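Local coordinates for protein pyruvate kinase (Toxoplasma gondii, PDB 3GG8) that probably catalyses the last step of glycolysis, transferring phosphate from phosphoenolpyruvate to ADP to give pyruvate and ATP, at residues 393-404 with 501-509. Sequence-based numbering, arbitrary orientation.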
# COMPACT_ATOMS: atom_id res chain seq x y z
N THR C 393 -11.58 -19.72 7.10
CA THR C 393 -10.99 -19.78 8.44
C THR C 393 -9.56 -20.34 8.45
O THR C 393 -8.66 -19.74 9.06
CB THR C 393 -11.90 -20.64 9.34
OG1 THR C 393 -13.09 -19.89 9.64
CG2 THR C 393 -11.22 -21.03 10.63
N GLN C 394 -9.38 -21.48 7.78
CA GLN C 394 -8.10 -22.16 7.73
C GLN C 394 -7.04 -21.30 7.07
O GLN C 394 -5.93 -21.20 7.59
CB GLN C 394 -8.23 -23.46 6.94
CG GLN C 394 -9.26 -24.42 7.48
CD GLN C 394 -10.57 -24.40 6.72
OE1 GLN C 394 -11.22 -23.34 6.55
NE2 GLN C 394 -11.00 -25.58 6.27
N GLU C 395 -7.36 -20.71 5.93
CA GLU C 395 -6.39 -19.87 5.24
C GLU C 395 -6.04 -18.60 6.03
O GLU C 395 -4.87 -18.21 6.07
CB GLU C 395 -6.87 -19.50 3.84
CG GLU C 395 -5.75 -18.90 3.00
CD GLU C 395 -5.96 -19.10 1.51
OE1 GLU C 395 -6.80 -19.94 1.12
OE2 GLU C 395 -5.27 -18.40 0.73
N ALA C 396 -7.05 -17.98 6.65
CA ALA C 396 -6.85 -16.78 7.46
C ALA C 396 -5.87 -17.00 8.60
O ALA C 396 -5.00 -16.16 8.84
CB ALA C 396 -8.19 -16.25 7.99
N VAL C 397 -6.03 -18.12 9.29
CA VAL C 397 -5.17 -18.50 10.41
C VAL C 397 -3.76 -18.84 9.93
O VAL C 397 -2.78 -18.46 10.57
CB VAL C 397 -5.81 -19.65 11.25
CG1 VAL C 397 -4.87 -20.15 12.36
CG2 VAL C 397 -7.09 -19.17 11.89
N ALA C 398 -3.65 -19.53 8.79
CA ALA C 398 -2.35 -19.83 8.21
C ALA C 398 -1.60 -18.52 7.90
O ALA C 398 -0.44 -18.35 8.29
CB ALA C 398 -2.49 -20.67 6.98
N ARG C 399 -2.30 -17.61 7.23
CA ARG C 399 -1.85 -16.26 6.97
C ARG C 399 -1.46 -15.47 8.25
O ARG C 399 -0.43 -14.80 8.27
CB ARG C 399 -2.97 -15.55 6.21
CG ARG C 399 -2.66 -14.16 5.76
CD ARG C 399 -3.84 -13.57 4.99
NE ARG C 399 -4.01 -14.18 3.67
CZ ARG C 399 -4.89 -13.76 2.75
NH1 ARG C 399 -4.98 -14.37 1.57
NH2 ARG C 399 -5.69 -12.73 3.01
N ALA C 400 -2.28 -15.54 9.29
CA ALA C 400 -1.97 -14.85 10.55
C ALA C 400 -0.69 -15.42 11.18
O ALA C 400 0.11 -14.67 11.75
CB ALA C 400 -3.14 -14.96 11.53
N ALA C 401 -0.53 -16.73 11.04
CA ALA C 401 0.64 -17.46 11.55
C ALA C 401 1.95 -16.97 10.92
O ALA C 401 2.90 -16.66 11.63
CB ALA C 401 0.45 -18.93 11.31
N VAL C 402 1.98 -16.89 9.59
CA VAL C 402 3.13 -16.37 8.85
C VAL C 402 3.47 -14.92 9.29
O VAL C 402 4.61 -14.63 9.64
CB VAL C 402 2.87 -16.48 7.33
CG1 VAL C 402 4.03 -15.89 6.54
CG2 VAL C 402 2.61 -17.94 6.94
N GLU C 403 2.46 -14.05 9.28
CA GLU C 403 2.55 -12.69 9.80
C GLU C 403 3.09 -12.60 11.22
O GLU C 403 3.96 -11.79 11.50
CB GLU C 403 1.17 -12.03 9.81
CG GLU C 403 0.68 -11.49 8.49
CD GLU C 403 -0.71 -10.86 8.59
OE1 GLU C 403 -1.21 -10.66 9.72
OE2 GLU C 403 -1.29 -10.56 7.52
N THR C 404 2.52 -13.40 12.11
CA THR C 404 2.90 -13.38 13.53
C THR C 404 4.31 -13.91 13.72
O THR C 404 5.08 -13.34 14.51
CB THR C 404 1.90 -14.17 14.39
OG1 THR C 404 0.59 -13.64 14.16
CG2 THR C 404 2.23 -14.03 15.88
N SER C 501 -14.88 -27.48 11.39
CA SER C 501 -13.52 -26.94 11.40
C SER C 501 -13.33 -25.89 12.50
O SER C 501 -14.26 -25.17 12.88
CB SER C 501 -13.14 -26.37 10.03
OG SER C 501 -13.42 -27.29 8.98
N SER C 502 -12.09 -25.83 12.99
CA SER C 502 -11.69 -25.02 14.13
C SER C 502 -10.18 -24.89 14.03
O SER C 502 -9.49 -25.86 13.74
CB SER C 502 -12.08 -25.71 15.44
OG SER C 502 -11.17 -25.39 16.46
N ASN C 503 -9.66 -23.68 14.24
CA ASN C 503 -8.27 -23.40 13.91
C ASN C 503 -7.53 -22.58 14.97
O ASN C 503 -7.99 -21.50 15.35
CB ASN C 503 -8.18 -22.70 12.56
CG ASN C 503 -8.35 -23.65 11.40
OD1 ASN C 503 -7.36 -24.09 10.81
ND2 ASN C 503 -9.60 -24.00 11.08
N LEU C 504 -6.38 -23.09 15.39
CA LEU C 504 -5.64 -22.54 16.52
C LEU C 504 -4.32 -21.93 16.07
O LEU C 504 -3.72 -22.36 15.10
CB LEU C 504 -5.36 -23.65 17.53
CG LEU C 504 -4.48 -23.36 18.76
CD1 LEU C 504 -5.25 -22.57 19.84
CD2 LEU C 504 -3.91 -24.66 19.33
N LEU C 505 -3.88 -20.92 16.79
CA LEU C 505 -2.56 -20.36 16.59
C LEU C 505 -2.04 -20.02 17.96
O LEU C 505 -2.63 -19.24 18.68
CB LEU C 505 -2.64 -19.12 15.69
CG LEU C 505 -1.41 -18.26 15.32
CD1 LEU C 505 -1.82 -17.30 14.23
CD2 LEU C 505 -0.87 -17.48 16.49
N LYS C 506 -0.93 -20.65 18.33
CA LYS C 506 -0.29 -20.40 19.61
C LYS C 506 1.09 -19.82 19.40
O LYS C 506 1.82 -20.23 18.51
CB LYS C 506 -0.14 -21.71 20.37
CG LYS C 506 -1.32 -22.12 21.18
CD LYS C 506 -0.86 -22.83 22.44
CE LYS C 506 -1.96 -23.76 22.97
NZ LYS C 506 -1.73 -24.20 24.39
N VAL C 507 1.47 -18.86 20.24
CA VAL C 507 2.86 -18.42 20.26
C VAL C 507 3.43 -18.82 21.61
O VAL C 507 2.87 -18.51 22.66
CB VAL C 507 3.03 -16.91 19.99
CG1 VAL C 507 4.52 -16.56 19.89
CG2 VAL C 507 2.31 -16.50 18.71
N LEU C 508 4.54 -19.54 21.57
CA LEU C 508 5.15 -20.03 22.80
C LEU C 508 6.68 -19.90 22.76
O LEU C 508 7.29 -19.85 21.68
CB LEU C 508 4.68 -21.47 23.11
CG LEU C 508 4.55 -22.50 21.98
N THR C 509 7.28 -19.84 23.94
CA THR C 509 8.71 -19.62 24.08
C THR C 509 9.43 -20.89 24.54
O THR C 509 9.00 -21.54 25.49
CB THR C 509 8.97 -18.46 25.05
OG1 THR C 509 8.26 -17.29 24.60
CG2 THR C 509 10.45 -18.14 25.15
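Helix 393-404 packs on one face of strand 502-509 in a buried, mostly apolar contact within the alpha/beta domain. The two run nearly parallel, 5° apart, with axes 8.4 Å from each other, and no hydrogen bond links them. Asn503, Leu505 and Val507 point toward the helix. The amide of Asn503 lies against Thr393 and Gln394. Its ND2 is 3.4 Å from Thr393 CG2, and its OD1 is 3.7 Å from Gln394 CA. The amide of Gln394, its plane turned 50° from that of Asn503, is held elsewhere, NE2 bonding to Glu496 O. Val397 spreads its methyls along the strand: CG2 lies 3.8 Å from Asn503 CB, and CG1 packs against Leu504 O and Leu505 CB. With chi1 at 178°, Leu505 extends CG away from its own backbone N and brings CD1 to 3.5 Å from Ala401 N. The methyls of Ala400 and Ala401 also touch CD1. Thr404 OG1 donates to Ala400 O (2.7 Å) from above the carbonyl plane, on the face opposite Thr404 N. Its CG2 meets Val507 CG2 at 3.8 Å. Ala400 also packs on Thr404 of a second subunit. This is helix-on-sheet packing in the pyruvate kinase C-terminal domain, on the chain's outermost strand, which pairs antiparallel with a second subunit's strand at a tetramer interface.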